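Long-range contacts in pyocin-S2 immunity protein (Pseudomonas aeruginosa, PDB 4QKO), which probably binds the nuclease domain of the bacteriocin pyocin S2 and so protects the producing cell from its own toxin: residues L44-P48 / E71-R76; F13-K18 / P65-V69. All coordinates share one frame; numbering follows the deposited sequence.

Interaction 1: L44-P48 / E71-R76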
loop_
_atom_site.group_PDB
_atom_site.type_symbol
_atom_site.label_atom_id
_atom_site.label_comp_id
_atom_site.label_asym_id
_atom_site.label_seq_id
_atom_site.Cartn_x
_atom_site.Cartn_y
_atom_site.Cartn_z
ATOM N N LEU A 44 6.677 10.177 -14.190
ATOM C CA LEU A 44 6.471 10.128 -15.621
ATOM C C LEU A 44 5.140 10.763 -16.062
ATOM O O LEU A 44 5.099 11.448 -17.083
ATOM C CB LEU A 44 6.446 8.695 -16.129
ATOM C CG LEU A 44 7.578 7.962 -16.813
ATOM C CD1 LEU A 44 8.661 8.873 -17.353
ATOM C CD2 LEU A 44 8.142 6.861 -15.943
ATOM N N THR A 45 4.040 10.461 -15.346
ATOM C CA THR A 45 2.711 10.864 -15.841
ATOM C C THR A 45 2.527 12.353 -15.609
ATOM O O THR A 45 1.801 12.991 -16.375
ATOM C CB THR A 45 1.563 10.182 -15.113
ATOM O OG1 THR A 45 1.732 10.405 -13.735
ATOM C CG2 THR A 45 1.535 8.629 -15.329
ATOM N N GLU A 46 3.116 12.883 -14.532
ATOM C CA GLU A 46 2.866 14.255 -14.111
ATOM C C GLU A 46 1.409 14.477 -13.727
ATOM O O GLU A 46 0.984 15.622 -13.577
ATOM C CB GLU A 46 3.288 15.299 -15.173
ATOM C CG GLU A 46 4.755 15.166 -15.503
ATOM C CD GLU A 46 5.239 16.034 -16.687
ATOM O OE1 GLU A 46 6.277 16.687 -16.487
ATOM O OE2 GLU A 46 4.635 16.030 -17.789
ATOM N N HIS A 47 0.672 13.410 -13.482
ATOM C CA HIS A 47 -0.735 13.539 -13.250
ATOM C C HIS A 47 -0.972 13.882 -11.779
ATOM O O HIS A 47 -0.370 13.283 -10.859
ATOM C CB HIS A 47 -1.420 12.275 -13.636
ATOM C CG HIS A 47 -2.901 12.385 -13.678
ATOM N ND1 HIS A 47 -3.650 12.425 -12.536
ATOM C CD2 HIS A 47 -3.772 12.376 -14.695
ATOM C CE1 HIS A 47 -4.919 12.509 -12.846
ATOM N NE2 HIS A 47 -5.026 12.443 -14.152
ATOM N N PRO A 48 -1.909 14.776 -11.523
ATOM C CA PRO A 48 -2.101 15.166 -10.138
ATOM C C PRO A 48 -2.722 14.119 -9.186
ATOM O O PRO A 48 -2.638 14.277 -8.008
ATOM C CB PRO A 48 -3.020 16.405 -10.272
ATOM C CG PRO A 48 -3.676 16.239 -11.524
ATOM C CD PRO A 48 -2.688 15.637 -12.445
ATOM N N GLU A 71 -6.581 7.251 -18.915
ATOM C CA GLU A 71 -6.786 8.438 -18.120
ATOM C C GLU A 71 -5.580 9.390 -18.269
ATOM O O GLU A 71 -5.688 10.603 -18.425
ATOM C CB GLU A 71 -7.047 8.149 -16.654
ATOM C CG GLU A 71 -7.291 9.445 -15.886
ATOM C CD GLU A 71 -7.949 9.308 -14.533
ATOM O OE1 GLU A 71 -8.304 8.199 -14.047
ATOM O OE2 GLU A 71 -8.192 10.405 -13.970
ATOM N N VAL A 72 -4.394 8.810 -18.191
ATOM C CA VAL A 72 -3.185 9.550 -18.313
ATOM C C VAL A 72 -3.101 10.166 -19.712
ATOM O O VAL A 72 -2.836 11.384 -19.840
ATOM C CB VAL A 72 -1.939 8.690 -18.091
ATOM C CG1 VAL A 72 -0.696 9.413 -18.497
ATOM C CG2 VAL A 72 -1.842 8.266 -16.649
ATOM N N LYS A 73 -3.287 9.351 -20.741
ATOM C CA LYS A 73 -3.179 9.862 -22.109
ATOM C C LYS A 73 -4.126 11.080 -22.370
ATOM O O LYS A 73 -3.710 12.119 -22.988
ATOM C CB LYS A 73 -3.543 8.747 -23.064
ATOM C CG LYS A 73 -3.546 9.061 -24.536
ATOM C CD LYS A 73 -3.823 7.838 -25.386
ATOM C CE LYS A 73 -3.536 8.193 -26.827
ATOM N NZ LYS A 73 -4.002 7.039 -27.623
ATOM N N GLU A 74 -5.363 10.928 -21.908
ATOM C CA GLU A 74 -6.403 11.910 -22.214
ATOM C C GLU A 74 -6.175 13.138 -21.417
ATOM O O GLU A 74 -6.357 14.232 -21.935
ATOM C CB GLU A 74 -7.771 11.329 -21.989
ATOM C CG GLU A 74 -8.199 10.301 -23.031
ATOM C CD GLU A 74 -9.650 9.814 -22.850
ATOM O OE1 GLU A 74 -10.420 10.390 -22.003
ATOM O OE2 GLU A 74 -10.048 8.883 -23.597
ATOM N N TRP A 75 -5.738 12.993 -20.172
ATOM C CA TRP A 75 -5.390 14.157 -19.345
ATOM C C TRP A 75 -4.206 14.975 -19.928
ATOM O O TRP A 75 -4.308 16.211 -20.099
ATOM C CB TRP A 75 -5.101 13.755 -17.916
ATOM C CG TRP A 75 -4.650 14.921 -17.043
ATOM C CD1 TRP A 75 -5.440 15.786 -16.437
ATOM C CD2 TRP A 75 -3.311 15.351 -16.766
ATOM N NE1 TRP A 75 -4.725 16.717 -15.781
ATOM C CE2 TRP A 75 -3.406 16.481 -15.958
ATOM C CE3 TRP A 75 -2.049 14.855 -17.071
ATOM C CZ2 TRP A 75 -2.290 17.159 -15.449
ATOM C CZ3 TRP A 75 -0.934 15.525 -16.605
ATOM C CH2 TRP A 75 -1.070 16.675 -15.771
ATOM N N ARG A 76 -3.136 14.324 -20.354
ATOM C CA ARG A 76 -1.965 15.049 -20.877
ATOM C C ARG A 76 -2.344 15.710 -22.187
ATOM O O ARG A 76 -1.878 16.802 -22.447
ATOM C CB ARG A 76 -0.734 14.142 -21.098
ATOM C CG ARG A 76 -0.155 13.505 -19.842
ATOM C CD ARG A 76 1.025 12.566 -20.127
ATOM N NE ARG A 76 2.173 13.255 -20.725
ATOM C CZ ARG A 76 3.048 14.034 -20.096
ATOM N NH1 ARG A 76 3.046 14.197 -18.791
ATOM N NH2 ARG A 76 3.984 14.622 -20.832
HETATM O O HOH W 1 5.455 17.277 -19.787
HETATM O O HOH W 2 -7.682 12.698 -15.224
#

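Interaction 2: F13-K18 / P65-V69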
loop_
_atom_site.group_PDB
_atom_site.type_symbol
_atom_site.label_atom_id
_atom_site.label_comp_id
_atom_site.label_asym_id
_atom_site.label_seq_id
_atom_site.Cartn_x
_atom_site.Cartn_y
_atom_site.Cartn_z
ATOM N N PHE A 13 4.256 1.861 -22.385
ATOM C CA PHE A 13 3.810 2.415 -21.114
ATOM C C PHE A 13 2.750 1.517 -20.460
ATOM O O PHE A 13 2.760 1.345 -19.277
ATOM C CB PHE A 13 3.236 3.814 -21.294
ATOM C CG PHE A 13 2.996 4.493 -20.000
ATOM C CD1 PHE A 13 4.067 4.856 -19.218
ATOM C CD2 PHE A 13 1.710 4.740 -19.549
ATOM C CE1 PHE A 13 3.877 5.496 -18.000
ATOM C CE2 PHE A 13 1.512 5.404 -18.332
ATOM C CZ PHE A 13 2.601 5.759 -17.551
ATOM N N LEU A 14 1.863 0.937 -21.265
ATOM C CA LEU A 14 0.862 -0.001 -20.773
ATOM C C LEU A 14 1.560 -1.186 -20.125
ATOM O O LEU A 14 1.160 -1.607 -19.027
ATOM C CB LEU A 14 -0.140 -0.417 -21.876
ATOM C CG LEU A 14 -1.086 -1.536 -21.522
ATOM C CD1 LEU A 14 -2.090 -1.125 -20.474
ATOM C CD2 LEU A 14 -1.793 -2.034 -22.767
ATOM N N GLU A 15 2.597 -1.708 -20.764
ATOM C CA GLU A 15 3.287 -2.859 -20.182
ATOM C C GLU A 15 4.007 -2.520 -18.835
ATOM O O GLU A 15 3.977 -3.316 -17.896
ATOM C CB GLU A 15 4.228 -3.459 -21.210
ATOM C CG GLU A 15 3.615 -3.641 -22.613
ATOM C CD GLU A 15 2.108 -3.965 -22.656
ATOM O OE1 GLU A 15 1.573 -4.582 -21.691
ATOM O OE2 GLU A 15 1.463 -3.640 -23.681
ATOM N N PHE A 16 4.600 -1.334 -18.712
ATOM C CA PHE A 16 5.124 -0.851 -17.426
ATOM C C PHE A 16 3.990 -0.730 -16.375
ATOM O O PHE A 16 4.109 -1.257 -15.247
ATOM C CB PHE A 16 5.721 0.489 -17.633
ATOM C CG PHE A 16 6.264 1.182 -16.410
ATOM C CD1 PHE A 16 7.230 0.600 -15.604
ATOM C CD2 PHE A 16 5.863 2.501 -16.122
ATOM C CE1 PHE A 16 7.785 1.305 -14.506
ATOM C CE2 PHE A 16 6.440 3.229 -15.051
ATOM C CZ PHE A 16 7.402 2.636 -14.246
ATOM N N VAL A 17 2.856 -0.107 -16.750
ATOM C CA VAL A 17 1.760 0.027 -15.772
ATOM C C VAL A 17 1.177 -1.357 -15.365
ATOM O O VAL A 17 0.894 -1.607 -14.196
ATOM C CB VAL A 17 0.663 0.940 -16.366
ATOM C CG1 VAL A 17 -0.497 0.927 -15.438
ATOM C CG2 VAL A 17 1.178 2.370 -16.577
ATOM N N LYS A 18 1.041 -2.273 -16.321
ATOM C CA LYS A 18 0.545 -3.617 -16.020
ATOM C C LYS A 18 1.507 -4.289 -15.070
ATOM O O LYS A 18 1.053 -4.966 -14.135
ATOM C CB LYS A 18 0.481 -4.563 -17.218
ATOM C CG LYS A 18 -0.691 -4.577 -18.179
ATOM C CD LYS A 18 -0.499 -5.779 -19.124
ATOM C CE LYS A 18 -0.915 -5.512 -20.580
ATOM N NZ LYS A 18 -2.371 -5.729 -20.791
ATOM N N PRO A 65 -5.016 -1.573 -15.811
ATOM C CA PRO A 65 -3.901 -0.884 -16.485
ATOM C C PRO A 65 -4.335 -0.099 -17.719
ATOM O O PRO A 65 -3.934 1.050 -17.900
ATOM C CB PRO A 65 -2.976 -2.026 -16.899
ATOM C CG PRO A 65 -3.279 -3.112 -15.937
ATOM C CD PRO A 65 -4.703 -2.977 -15.521
ATOM N N ALA A 66 -5.236 -0.645 -18.530
ATOM C CA ALA A 66 -5.742 0.164 -19.673
ATOM C C ALA A 66 -6.506 1.428 -19.227
ATOM O O ALA A 66 -6.402 2.471 -19.871
ATOM C CB ALA A 66 -6.641 -0.673 -20.548
ATOM N N GLY A 67 -7.273 1.319 -18.150
ATOM C CA GLY A 67 -7.989 2.457 -17.608
ATOM C C GLY A 67 -7.038 3.517 -17.171
ATOM O O GLY A 67 -7.257 4.682 -17.390
ATOM N N VAL A 68 -5.924 3.087 -16.577
ATOM C CA VAL A 68 -4.921 4.018 -16.083
ATOM C C VAL A 68 -4.291 4.750 -17.250
ATOM O O VAL A 68 -4.135 6.001 -17.248
ATOM C CB VAL A 68 -3.814 3.317 -15.274
ATOM C CG1 VAL A 68 -2.645 4.280 -15.047
ATOM C CG2 VAL A 68 -4.374 2.760 -13.999
ATOM N N VAL A 69 -3.914 3.997 -18.256
ATOM C CA VAL A 69 -3.220 4.594 -19.411
ATOM C C VAL A 69 -4.084 5.592 -20.128
ATOM O O VAL A 69 -3.610 6.631 -20.530
ATOM C CB VAL A 69 -2.764 3.533 -20.405
ATOM C CG1 VAL A 69 -2.151 4.188 -21.617
ATOM C CG2 VAL A 69 -1.663 2.683 -19.728
#

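Interaction 1: L44-P48 / E71-R76
His-47 lies against Trp-75, and Thr-45 and Glu-46 take hold of Arg-76, so the end of helix 31-45 is fastened to helix 65-78. Trp-75 leaves its helix with CG anti to the backbone N (chi1 176°), which carries the indole across to residues 45-48. Its CB and CG face the imidazole, with His-47 CD2 3.6 Å from Trp-75 CG; the pair is edge-to-face, the histidine edge directed at the indole face and the planes 53° apart. His-47 CA then sits over the six-membered ring in a CH-pi contact. Farther out Pro-48 CD packs on the same face, 3.4 Å from Trp-75 CZ2, while Trp-75 CH2 comes close to Glu-46 O.

The ring nitrogens of His-47 have polar partners: a water lying in the ring plane joins NE2 to Glu-71 OE2, and ND1 is hydrogen-bonded to Ser-49 N. Glu-71 OE1 forms a salt bridge with Arg-61.

Arg-76 bends at chi3 (63°) and offers NH1 to two acceptors, both close to the guanidinium plane: Thr-45 O at 3.0 Å, approached from above its carbonyl plane, and Glu-46 OE2 at 2.6 Å, a salt bridge on the anti side of the carboxylate. A water also links Glu-46 OE2 to Arg-76 NH2, which has a further acceptor in Pro-82 O.

Thr-45 CG2 packs on Val-72 CG2 at 3.6 Å, the side chains crossing at about a right angle, while Thr-45 OG1 accepts from His-47 N. This ST turn, with the positive phi of Glu-46, marks the helix-to-loop exit in the all-helical colicin/pyocin immunity protein fold.

Interaction 2: F13-K18 / P65-V69
Val-69 and Pro-65 of helix 65-78 pack against Leu-14, Val-17 and Lys-18 of helix 10-21, a helix-helix contact within the all-helical fold of colicin and pyocin immunity proteins. The two segments run at 126° to each other, their axes approaching to 9.1 Å, and no hydrogen bond crosses between them.

Contacts between branched aliphatic side chains form the centre. Val-69 CG2 lies 3.9 Å from Leu-14 CD1 and also reaches Val-17 CG2; the same methyl rests on the backbone at Leu-14 CA. Beside it, Val-17 CG1 meets Val-68 CG1 at 4.0 Å, the two side chains crossing at a slant.

The aromatic contribution comes from Phe-13, whose CD2 is 4.0 Å from Val-69 CG2. Its ring has Val-17 CG2 of the same helix over one face, and Phe-41 of helix 31-45 touches Phe-13, Val-17 and Val-68, so a third helix joins the cluster.

Proline packing occupies the N-terminal end of helix 65-78. Leu-14 CD1 lies 3.8 Å from Pro-65 CB, and Val-17 CG1 also touches this ring. Towards the solvent, the aliphatic part of Lys-18 crosses the pyrrolidine ring at about a right angle, placing Lys-18 CG 3.7 Å from both CB and CG of Pro-65.

Helix 65-78 takes part in both contacts: its first turn meets helix 10-21 in interaction 2, and its later turns meet the end of helix 31-45 and the loop beyond it in interaction 1. Both are partly buried. Interaction 2 is nearer the centre of the chain and purely apolar, with Lys-18 and Ala-66 exposed at its margin and Leu-14 and Pro-65 partly so. Interaction 1 lies farther out and combines buried packing with ring contacts, bound waters and a salt bridge made by exposed Glu-46. The centres are 12 Å apart, yet the two join directly: Thr-45 CG2 lies 3.8 Å from Phe-13 CZ, and Leu-44 packs on Phe-16, so the two contacts adjoin where the three helices meet.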